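Side-chain contacts in E3 ubiquitin-protein ligase RNF31 (Mus musculus, PDB 5Y3T), which transfers ubiquitin to substrate proteins as an E3 ligase, the fragment here being its paired UBA region, a helical module that probably binds partner proteins: residues B[34-39]-B[43-48]; B[118-123]-B[128-133]. All blocks are in the same frame, centred on the assembly; numbering follows the deposited sequence.

Contact 1: residues B[34-39]-B[43-48]; sequences LQYSGT and LQWLRS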
loop_
_atom_site.group_PDB
_atom_site.type_symbol
_atom_site.label_atom_id
_atom_site.label_comp_id
_atom_site.label_asym_id
_atom_site.label_seq_id
_atom_site.Cartn_x
_atom_site.Cartn_y
_atom_site.Cartn_z
ATOM N N LEU B 34 -2.937 -16.731 15.149
ATOM C CA LEU B 34 -2.931 -16.587 16.605
ATOM C C LEU B 34 -4.088 -15.713 17.080
ATOM O O LEU B 34 -4.825 -16.101 17.975
ATOM C CB LEU B 34 -1.602 -16.021 17.114
ATOM C CG LEU B 34 -0.331 -16.910 16.961
ATOM C CD1 LEU B 34 0.974 -16.237 17.410
ATOM C CD2 LEU B 34 -0.508 -18.213 17.710
ATOM N N GLN B 35 -4.265 -14.557 16.466
ATOM C CA GLN B 35 -5.332 -13.619 16.877
ATOM C C GLN B 35 -6.747 -14.156 16.657
ATOM O O GLN B 35 -7.587 -13.988 17.532
ATOM C CB GLN B 35 -5.248 -12.330 16.074
ATOM C CG GLN B 35 -3.995 -11.550 16.317
ATOM C CD GLN B 35 -4.048 -10.936 17.662
ATOM O OE1 GLN B 35 -3.524 -11.490 18.607
ATOM N NE2 GLN B 35 -4.706 -9.795 17.767
ATOM N N TYR B 36 -7.001 -14.747 15.488
ATOM C CA TYR B 36 -8.309 -15.313 15.155
ATOM C C TYR B 36 -8.731 -16.546 15.995
ATOM O O TYR B 36 -9.855 -16.619 16.476
ATOM C CB TYR B 36 -8.358 -15.683 13.678
ATOM C CG TYR B 36 -9.754 -15.942 13.151
ATOM C CD1 TYR B 36 -10.654 -14.886 12.949
ATOM C CD2 TYR B 36 -10.185 -17.229 12.847
ATOM C CE1 TYR B 36 -11.946 -15.110 12.472
ATOM C CE2 TYR B 36 -11.473 -17.468 12.375
ATOM C CZ TYR B 36 -12.349 -16.407 12.181
ATOM O OH TYR B 36 -13.615 -16.638 11.717
ATOM N N SER B 37 -7.825 -17.495 16.169
ATOM C CA SER B 37 -8.157 -18.796 16.720
ATOM C C SER B 37 -7.630 -19.086 18.106
ATOM O O SER B 37 -8.093 -20.017 18.750
ATOM C CB SER B 37 -7.621 -19.844 15.793
ATOM O OG SER B 37 -6.231 -19.870 15.925
ATOM N N GLY B 38 -6.627 -18.345 18.553
ATOM C CA GLY B 38 -5.911 -18.693 19.770
ATOM C C GLY B 38 -5.121 -20.020 19.701
ATOM O O GLY B 38 -4.594 -20.462 20.714
ATOM N N THR B 39 -5.015 -20.643 18.532
ATOM C CA THR B 39 -4.254 -21.903 18.354
ATOM C C THR B 39 -2.817 -21.858 18.937
ATOM O O THR B 39 -2.133 -20.814 18.876
ATOM C CB THR B 39 -4.207 -22.326 16.859
ATOM O OG1 THR B 39 -3.523 -23.574 16.723
ATOM C CG2 THR B 39 -3.456 -21.278 16.003
ATOM N N LEU B 43 0.978 -23.215 12.471
ATOM C CA LEU B 43 1.220 -23.837 11.166
ATOM C C LEU B 43 0.126 -24.790 10.795
ATOM O O LEU B 43 -0.383 -24.742 9.675
ATOM C CB LEU B 43 2.566 -24.557 11.129
ATOM C CG LEU B 43 3.781 -23.618 11.264
ATOM C CD1 LEU B 43 5.057 -24.438 11.337
ATOM C CD2 LEU B 43 3.831 -22.615 10.107
ATOM N N GLN B 44 -0.267 -25.630 11.747
ATOM C CA GLN B 44 -1.355 -26.583 11.513
ATOM C C GLN B 44 -2.626 -25.867 11.144
ATOM O O GLN B 44 -3.223 -26.193 10.131
ATOM C CB GLN B 44 -1.593 -27.495 12.718
ATOM C CG GLN B 44 -0.593 -28.645 12.805
ATOM C CD GLN B 44 -0.861 -29.532 14.001
ATOM O OE1 GLN B 44 -1.991 -29.981 14.203
ATOM N NE2 GLN B 44 0.164 -29.759 14.823
ATOM N N TRP B 45 -3.003 -24.862 11.940
ATOM C CA TRP B 45 -4.214 -24.085 11.667
ATOM C C TRP B 45 -4.226 -23.496 10.278
ATOM O O TRP B 45 -5.251 -23.557 9.604
ATOM C CB TRP B 45 -4.459 -22.988 12.721
ATOM C CG TRP B 45 -5.813 -22.311 12.586
ATOM C CD1 TRP B 45 -6.978 -22.652 13.221
ATOM C CD2 TRP B 45 -6.129 -21.172 11.755
ATOM N NE1 TRP B 45 -7.999 -21.799 12.835
ATOM C CE2 TRP B 45 -7.501 -20.877 11.952
ATOM C CE3 TRP B 45 -5.380 -20.371 10.871
ATOM C CZ2 TRP B 45 -8.134 -19.837 11.294
ATOM C CZ3 TRP B 45 -6.008 -19.326 10.213
ATOM C CH2 TRP B 45 -7.380 -19.065 10.429
ATOM N N LEU B 46 -3.106 -22.922 9.844
ATOM C CA LEU B 46 -3.021 -22.327 8.511
ATOM C C LEU B 46 -3.263 -23.355 7.428
ATOM O O LEU B 46 -4.111 -23.104 6.584
ATOM C CB LEU B 46 -1.679 -21.619 8.274
ATOM C CG LEU B 46 -1.508 -20.289 9.026
ATOM C CD1 LEU B 46 -0.043 -19.896 9.106
ATOM C CD2 LEU B 46 -2.307 -19.162 8.404
ATOM N N ARG B 47 -2.532 -24.480 7.434
ATOM C CA ARG B 47 -2.807 -25.642 6.489
ATOM C C ARG B 47 -4.258 -26.113 6.413
ATOM O O ARG B 47 -4.778 -26.337 5.352
ATOM C CB ARG B 47 -2.012 -26.905 6.857
ATOM C CG ARG B 47 -0.693 -27.065 6.122
ATOM C CD ARG B 47 0.071 -28.326 6.542
ATOM N NE ARG B 47 1.428 -27.975 7.011
ATOM C CZ ARG B 47 1.831 -27.884 8.289
ATOM N NH1 ARG B 47 1.011 -28.150 9.314
ATOM N NH2 ARG B 47 3.095 -27.536 8.552
ATOM N N SER B 48 -4.900 -26.273 7.557
ATOM C CA SER B 48 -6.218 -26.904 7.615
ATOM C C SER B 48 -7.432 -25.928 7.615
ATOM O O SER B 48 -8.472 -26.263 7.052
ATOM C CB SER B 48 -6.256 -27.868 8.818
ATOM O OG SER B 48 -6.895 -27.300 9.933
#
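The turn that joins helix 27-37 to helix 42-64, in the UBA-type helical bundle, is packed round one large side chain, W45. S37, in the last turn of helix 27-37, lies over a face of the indole, its CB 3.6 Å from W45 NE1. The same CB stands 26° off the normal of the five-membered ring, a CH-pi contact. A serine suits this place because its small CB can lie close to the ring while its hydroxyl is engaged by backbone groups. With OG set between the backbone N and the carbonyl carbon (chi1 73°), S37 OG accepts from T39 N at 3.0 Å with an N-H...O angle of 166°, which makes an ST turn; the same hydroxyl bonds to A33 O. G38, between them, has the positive phi that glycine adopts readily, and there the chain leaves the helix. The turn brings T39 in beside the base of the tryptophan, T39 CG2 lying 3.8 Å from W45 CB, while T39 OG1 pairs with V41 N. At the far end of the indole the six-membered ring meets Y36, whose CD2 is 3.7 Å from W45 CZ2, the two side chains crossing at about a right angle. Y36 reaches on to V53 and M56 and meets W80 edge-to-face, and W45 also touches A33, L50 and V53; a broad aromatic can bridge these several neighbours at once. The arrangement is an ST turn at a helix C-terminus packed against a tryptophan of the next helix, at the turn between two successive helices of the UBA-type fold.

Contact 2: residues B[118-123]-B[128-133]; sequences QALFQH and ARALTE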
loop_
_atom_site.group_PDB
_atom_site.type_symbol
_atom_site.label_atom_id
_atom_site.label_comp_id
_atom_site.label_asym_id
_atom_site.label_seq_id
_atom_site.Cartn_x
_atom_site.Cartn_y
_atom_site.Cartn_z
ATOM N N GLN B 118 -14.438 -7.887 -13.901
ATOM C CA GLN B 118 -13.953 -9.211 -14.357
ATOM C C GLN B 118 -12.431 -9.267 -14.361
ATOM O O GLN B 118 -11.876 -10.244 -13.894
ATOM C CB GLN B 118 -14.486 -9.572 -15.745
ATOM C CG GLN B 118 -16.002 -9.768 -15.797
ATOM C CD GLN B 118 -16.811 -8.475 -15.599
ATOM O OE1 GLN B 118 -16.280 -7.363 -15.742
ATOM N NE2 GLN B 118 -18.092 -8.613 -15.246
ATOM N N ALA B 119 -11.772 -8.202 -14.850
ATOM C CA ALA B 119 -10.290 -8.120 -14.868
ATOM C C ALA B 119 -9.627 -8.013 -13.493
ATOM O O ALA B 119 -8.522 -8.513 -13.308
ATOM C CB ALA B 119 -9.837 -6.942 -15.718
ATOM N N LEU B 120 -10.277 -7.322 -12.553
ATOM C CA LEU B 120 -9.785 -7.276 -11.195
ATOM C C LEU B 120 -9.879 -8.652 -10.540
ATOM O O LEU B 120 -8.926 -9.105 -9.915
ATOM C CB LEU B 120 -10.496 -6.183 -10.362
ATOM C CG LEU B 120 -9.947 -4.783 -10.632
ATOM C CD1 LEU B 120 -10.795 -3.720 -9.986
ATOM C CD2 LEU B 120 -8.486 -4.645 -10.203
ATOM N N PHE B 121 -11.015 -9.312 -10.687
ATOM C CA PHE B 121 -11.170 -10.706 -10.209
ATOM C C PHE B 121 -10.151 -11.628 -10.873
ATOM O O PHE B 121 -9.427 -12.388 -10.184
ATOM C CB PHE B 121 -12.614 -11.237 -10.440
ATOM C CG PHE B 121 -12.797 -12.681 -10.065
ATOM C CD1 PHE B 121 -12.870 -13.065 -8.736
ATOM C CD2 PHE B 121 -12.845 -13.672 -11.044
ATOM C CE1 PHE B 121 -13.010 -14.410 -8.391
ATOM C CE2 PHE B 121 -12.970 -15.014 -10.702
ATOM C CZ PHE B 121 -13.066 -15.384 -9.381
ATOM N N GLN B 122 -10.081 -11.552 -12.202
ATOM C CA GLN B 122 -9.154 -12.387 -12.993
ATOM C C GLN B 122 -7.704 -12.293 -12.517
ATOM O O GLN B 122 -6.998 -13.297 -12.537
ATOM C CB GLN B 122 -9.265 -12.073 -14.509
ATOM C CG GLN B 122 -8.981 -13.229 -15.460
ATOM C CD GLN B 122 -9.935 -14.419 -15.246
ATOM O OE1 GLN B 122 -11.158 -14.255 -15.169
ATOM N NE2 GLN B 122 -9.371 -15.612 -15.124
ATOM N N HIS B 123 -7.268 -11.119 -12.045
ATOM C CA HIS B 123 -5.850 -10.915 -11.656
ATOM C C HIS B 123 -5.538 -10.748 -10.177
ATOM O O HIS B 123 -4.542 -10.110 -9.821
ATOM C CB HIS B 123 -5.342 -9.712 -12.420
ATOM C CG HIS B 123 -5.193 -9.997 -13.855
ATOM N ND1 HIS B 123 -6.214 -9.788 -14.748
ATOM C CD2 HIS B 123 -4.195 -10.597 -14.538
ATOM C CE1 HIS B 123 -5.829 -10.194 -15.941
ATOM N NE2 HIS B 123 -4.616 -10.703 -15.838
ATOM N N ALA B 128 -2.375 -3.072 -11.737
ATOM C CA ALA B 128 -1.393 -2.948 -12.806
ATOM C C ALA B 128 -1.694 -3.975 -13.886
ATOM O O ALA B 128 -1.854 -3.616 -15.050
ATOM C CB ALA B 128 -0.001 -3.139 -12.272
ATOM N N ARG B 129 -1.860 -5.234 -13.488
ATOM C CA ARG B 129 -2.174 -6.319 -14.447
ATOM C C ARG B 129 -3.543 -6.239 -15.062
ATOM O O ARG B 129 -3.688 -6.608 -16.222
ATOM C CB ARG B 129 -1.977 -7.688 -13.840
ATOM C CG ARG B 129 -0.510 -8.026 -13.782
ATOM C CD ARG B 129 -0.252 -9.322 -13.074
ATOM N NE ARG B 129 1.178 -9.480 -12.849
ATOM C CZ ARG B 129 1.742 -10.536 -12.276
ATOM N NH1 ARG B 129 0.995 -11.562 -11.858
ATOM N NH2 ARG B 129 3.067 -10.564 -12.126
ATOM N N ALA B 130 -4.542 -5.757 -14.332
ATOM C CA ALA B 130 -5.865 -5.517 -14.965
ATOM C C ALA B 130 -5.797 -4.437 -16.076
ATOM O O ALA B 130 -6.301 -4.629 -17.173
ATOM C CB ALA B 130 -6.901 -5.151 -13.918
ATOM N N LEU B 131 -5.141 -3.315 -15.798
ATOM C CA LEU B 131 -4.966 -2.224 -16.784
ATOM C C LEU B 131 -4.303 -2.671 -18.100
ATOM O O LEU B 131 -4.762 -2.311 -19.194
ATOM C CB LEU B 131 -4.103 -1.138 -16.159
ATOM C CG LEU B 131 -4.018 0.187 -16.877
ATOM C CD1 LEU B 131 -5.383 0.833 -17.022
ATOM C CD2 LEU B 131 -3.075 1.056 -16.068
ATOM N N THR B 132 -3.225 -3.451 -17.961
ATOM C CA THR B 132 -2.561 -4.139 -19.069
ATOM C C THR B 132 -3.616 -4.863 -19.899
ATOM O O THR B 132 -3.811 -4.491 -21.055
ATOM C CB THR B 132 -1.460 -5.123 -18.593
ATOM O OG1 THR B 132 -0.469 -4.421 -17.842
ATOM C CG2 THR B 132 -0.735 -5.778 -19.770
ATOM N N GLU B 133 -4.348 -5.806 -19.286
ATOM C CA GLU B 133 -5.297 -6.680 -20.021
ATOM C C GLU B 133 -6.423 -5.897 -20.731
ATOM O O GLU B 133 -6.728 -6.143 -21.871
ATOM C CB GLU B 133 -5.888 -7.786 -19.095
ATOM C CG GLU B 133 -6.251 -9.102 -19.825
ATOM C CD GLU B 133 -7.279 -9.970 -19.084
ATOM O OE1 GLU B 133 -7.005 -11.176 -18.837
ATOM O OE2 GLU B 133 -8.372 -9.458 -18.730
#
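A119 and A130 bring helices 116-122 and 127-145 together at the tight part of this contact, their CB atoms 3.9 Å apart. Both are buried, and a methyl group is small enough for two helix backbones to come this close. L120 starts out pointing away from the partner helix, yet its CD2 bends back to within 4.1 Å of A130 CB; its side chain also touches R98, V102 and L105 of helix 87-107, and a branched leucine suits a place between two helices. The short helix axes pass 8.6 Å apart with 129° between their N-to-C directions, steeply inclined rather than antiparallel; these are the last two helices of the chain, within the UBA domain pair. H123, the first residue past its helix, has CG anti to the carbonyl carbon (chi1 -70°), which swings the imidazole back toward A119 O. Histidine suits the corner as a flat ring with an in-plane N-H: H123 ND1 donates to a lone pair of A119 O at 3.0 Å, fixing the ring's rotation. Held like this, the ring presents one face to R129 O, which sits above its centre, while R129 CB packs 3.7 Å from H123 CD2. The acid E133 closes in at the ring edge, its OE1 3.3 Å from H123 CE1 and its carboxylate plane 77° from that of the imidazole, without forming a salt bridge. The solvent side is looser: Q122 sends its amide away from the partner helix, and the extended chain of R129 carries its guanidinium away from segment 118-123.

Contact 1 closes before contact 2 opens along the chain, and the two lie on opposite sides of its centre, their centres 31 Å apart and their nearest atoms about 19 Å apart. They share no helix: contact 1 joins helices 27-37 and 42-64, contact 2 helices 116-122 and 127-145, with helices 73-82 and 87-107 between them in sequence. Both nevertheless belong to the HOIP UBA domain pair, and each closes a short connection between successive helices. Contact 1 meets no other protein chain of the assembly, whereas A128, L131 and T132 of contact 2 touch a chain of another protein, which places the second corner beside a partner-binding surface.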